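Local atomic coordinates of nourseothricin acetyltransferase (Streptomyces noursei, PDB entry 5C82), a protein that probably transfers an acetyl group from acetyl-CoA to the antibiotic nourseothricin, as a GNAT-family acetyltransferase linked to antibiotic resistance. Residues 125-130 with 158-163. The protein carries 1 engineered substitution. Numbering follows the deposited sequence.
Sequences ALMGLA and RRMGFT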
ATOM      1  N   ALA A 125      -3.235  24.779   2.401  1.00 18.13           N
ATOM      2  CA  ALA A 125      -3.296  25.343   1.060  1.00 16.68           C
ATOM      3  C   ALA A 125      -2.707  24.349   0.047  1.00 19.05           C
ATOM      4  O   ALA A 125      -3.327  24.121  -0.997  1.00 18.46           O
ATOM      5  CB  ALA A 125      -2.557  26.672   1.002  1.00 16.97           C
ATOM      6  N   LEU A 126      -1.561  23.715   0.367  1.00 14.94           N
ATOM      7  CA  LEU A 126      -0.950  22.706  -0.533  1.00 15.09           C
ATOM      8  C   LEU A 126      -1.875  21.496  -0.759  1.00 19.36           C
ATOM      9  O   LEU A 126      -1.969  21.005  -1.881  1.00 18.45           O
ATOM     10  CB  LEU A 126       0.427  22.221  -0.047  1.00 15.09           C
ATOM     11  CG  LEU A 126       1.582  23.215  -0.091  1.00 19.54           C
ATOM     12  CD1 LEU A 126       2.737  22.716   0.760  1.00 19.49           C
ATOM     13  CD2 LEU A 126       2.031  23.512  -1.521  1.00 18.26           C
HETATM   14  N   MSE A 127      -2.562  21.043   0.316  1.00 16.98           N
HETATM   15  CA  MSE A 127      -3.516  19.934   0.282  1.00 15.89           C
HETATM   16  C   MSE A 127      -4.768  20.327  -0.520  1.00 19.72           C
HETATM   17  O   MSE A 127      -5.359  19.477  -1.188  1.00 18.97           O
HETATM   18  CB  MSE A 127      -3.878  19.456   1.702  1.00 17.17           C
HETATM   19  CG  MSE A 127      -4.596  18.109   1.709  1.00 23.71           C
HETATM   20 SE   MSE A 127      -3.418  16.677   1.021  0.86 31.58          SE
HETATM   21  CE  MSE A 127      -2.447  16.244   2.620  1.00 27.60           C
ATOM     22  N   GLY A 128      -5.134  21.612  -0.466  1.00 16.49           N
ATOM     23  CA  GLY A 128      -6.238  22.162  -1.257  1.00 15.31           C
ATOM     24  C   GLY A 128      -5.867  22.124  -2.733  1.00 17.81           C
ATOM     25  O   GLY A 128      -6.683  21.740  -3.572  1.00 17.14           O
ATOM     26  N   LEU A 129      -4.611  22.481  -3.060  1.00 15.73           N
ATOM     27  CA  LEU A 129      -4.074  22.449  -4.432  1.00 16.85           C
ATOM     28  C   LEU A 129      -4.043  21.002  -4.951  1.00 19.29           C
ATOM     29  O   LEU A 129      -4.407  20.760  -6.101  1.00 17.31           O
ATOM     30  CB  LEU A 129      -2.673  23.068  -4.483  1.00 17.90           C
ATOM     31  CG  LEU A 129      -2.586  24.616  -4.392  1.00 24.33           C
ATOM     32  CD1 LEU A 129      -1.122  25.058  -4.409  1.00 24.08           C
ATOM     33  CD2 LEU A 129      -3.322  25.310  -5.563  1.00 25.76           C
ATOM     34  N   ALA A 130      -3.687  20.038  -4.052  1.00 16.17           N
ATOM     35  CA  ALA A 130      -3.710  18.605  -4.321  1.00 16.13           C
ATOM     36  C   ALA A 130      -5.159  18.179  -4.621  1.00 17.71           C
ATOM     37  O   ALA A 130      -5.384  17.430  -5.566  1.00 16.22           O
ATOM     38  CB  ALA A 130      -3.165  17.822  -3.126  1.00 16.60           C
ATOM     39  N   ARG A 158      -6.290  14.683  10.119  1.00 13.47           N
ATOM     40  CA  ARG A 158      -7.625  14.437  10.653  1.00 13.20           C
ATOM     41  C   ARG A 158      -8.455  15.709  10.608  1.00 16.05           C
ATOM     42  O   ARG A 158      -9.671  15.674  10.420  1.00 14.95           O
ATOM     43  CB  ARG A 158      -7.536  13.850  12.099  1.00 12.46           C
ATOM     44  CG  ARG A 158      -8.889  13.457  12.706  1.00 15.70           C
ATOM     45  CD  ARG A 158      -9.551  12.314  11.937  1.00 20.10           C
ATOM     46  NE  ARG A 158     -10.602  11.657  12.722  1.00 27.75           N
ATOM     47  CZ  ARG A 158     -11.912  11.827  12.552  1.00 36.97           C
ATOM     48  NH1 ARG A 158     -12.373  12.612  11.580  1.00 18.53           N
ATOM     49  NH2 ARG A 158     -12.770  11.190  13.326  1.00 22.05           N
ATOM     50  N   ARG A 159      -7.781  16.838  10.755  1.00 15.12           N
ATOM     51  CA  ARG A 159      -8.379  18.171  10.748  1.00 14.39           C
ATOM     52  C   ARG A 159      -8.381  18.825   9.359  1.00 18.44           C
ATOM     53  O   ARG A 159      -8.658  20.019   9.227  1.00 18.37           O
ATOM     54  CB  ARG A 159      -7.670  19.020  11.789  1.00 11.79           C
ATOM     55  CG  ARG A 159      -8.095  18.632  13.173  1.00 16.47           C
ATOM     56  CD  ARG A 159      -7.058  19.036  14.184  1.00 14.45           C
ATOM     57  NE  ARG A 159      -7.444  18.628  15.534  1.00 14.99           N
ATOM     58  CZ  ARG A 159      -7.298  17.409  16.042  1.00 27.81           C
ATOM     59  NH1 ARG A 159      -6.825  16.420  15.293  1.00 19.93           N
ATOM     60  NH2 ARG A 159      -7.668  17.157  17.292  1.00 14.97           N
HETATM   61  N   MSE A 160      -8.104  18.028   8.327  1.00 14.83           N
HETATM   62  CA  MSE A 160      -8.169  18.414   6.916  1.00 14.32           C
HETATM   63  C   MSE A 160      -9.220  17.541   6.181  1.00 18.64           C
HETATM   64  O   MSE A 160      -9.355  17.646   4.953  1.00 19.22           O
HETATM   65  CB  MSE A 160      -6.805  18.223   6.242  1.00 16.11           C
HETATM   66  CG  MSE A 160      -5.872  19.404   6.402  1.00 21.99           C
HETATM   67 SE   MSE A 160      -4.241  18.995   5.441  0.79 28.58          SE
HETATM   68  CE  MSE A 160      -3.041  19.988   6.571  1.00 24.69           C
ATOM     69  N   GLY A 161      -9.899  16.660   6.920  1.00 13.58           N
ATOM     70  CA  GLY A 161     -10.939  15.797   6.359  1.00 13.84           C
ATOM     71  C   GLY A 161     -10.576  14.341   6.112  1.00 17.62           C
ATOM     72  O   GLY A 161     -11.420  13.566   5.642  1.00 17.97           O
ATOM     73  N   PHE A 162      -9.317  13.957   6.387  1.00 12.89           N
ATOM     74  CA  PHE A 162      -8.859  12.564   6.251  1.00 12.54           C
ATOM     75  C   PHE A 162      -9.240  11.755   7.484  1.00 18.27           C
ATOM     76  O   PHE A 162      -9.425  12.312   8.579  1.00 18.03           O
ATOM     77  CB  PHE A 162      -7.318  12.495   6.076  1.00 13.57           C
ATOM     78  CG  PHE A 162      -6.837  13.030   4.747  1.00 14.45           C
ATOM     79  CD1 PHE A 162      -6.613  14.396   4.564  1.00 16.71           C
ATOM     80  CD2 PHE A 162      -6.589  12.171   3.683  1.00 15.77           C
ATOM     81  CE1 PHE A 162      -6.167  14.890   3.327  1.00 17.43           C
ATOM     82  CE2 PHE A 162      -6.156  12.669   2.437  1.00 17.66           C
ATOM     83  CZ  PHE A 162      -5.936  14.018   2.275  1.00 15.51           C
ATOM     84  N   THR A 163      -9.396  10.435   7.293  1.00 14.47           N
ATOM     85  CA  THR A 163      -9.628   9.478   8.382  1.00 13.97           C
ATOM     86  C   THR A 163      -8.788   8.245   8.063  1.00 16.95           C
ATOM     87  O   THR A 163      -8.511   7.977   6.893  1.00 16.75           O
ATOM     88  CB  THR A 163     -11.109   9.076   8.546  1.00 19.30           C
ATOM     89  OG1 THR A 163     -11.533   8.442   7.353  1.00 21.03           O
ATOM     90  CG2 THR A 163     -12.031  10.241   8.897  1.00 17.60           C
TER
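Met127, on helix 122-137, meets Met160 and Phe162 of the loop that follows helix 151-158. Both methionines are selenomethionines. The contact is small and apolar, burying 138 Å² in all. The more fully packed part lies at the buried Phe162 ring, where three Met127 atoms touch. Met127 CG sits at the ring edge, close to its plane, 3.9 Å from Phe162 CE1. Met127 SE is 3.9 Å from Phe162 CZ. It lies oblique to the ring, 70° off the normal, in a Met-aromatic contact. From Met127 CG the chain climbs out of the ring plane, and the methyl CE ends well to one side of it, 4.0 Å from Phe162 CE1. The Met127 chain leaves the helix with CG anti to the backbone N (chi1 -166°). It then bends at chi2 and chi3, which carries CG, SE and CE past the CE1 and CZ atoms of the ring. Both of these side chains are buried.

The Met160 side is more open to solvent and rests on one atom, though that atom comes just as close. Met160 SE lies 3.8 Å from Met127 CB and nearly as close to CG. The two chains cross at about a right angle. Met160 is partly exposed, and a bound tartrate, probably from the crystallisation liquor, lies close to its side chain. Next to it, Gly161 is exposed and has a positive phi (103°). It turns the chain from Met160 to the buried Phe162.

Arg159 O, hydrogen-bonded to Arg124 NH2, adds a polar link between the helix and the loop. Helix 122-137 is the connection of a right-handed beta-alpha-beta crossover between the parallel strands 105-113 and 141-147, a core element of the GNAT fold. Beneath the contact, Met127 rests on Val108, Ile111 and Leu144, while Phe162 packs on Leu142 and Leu144 just before strand 163-168 begins.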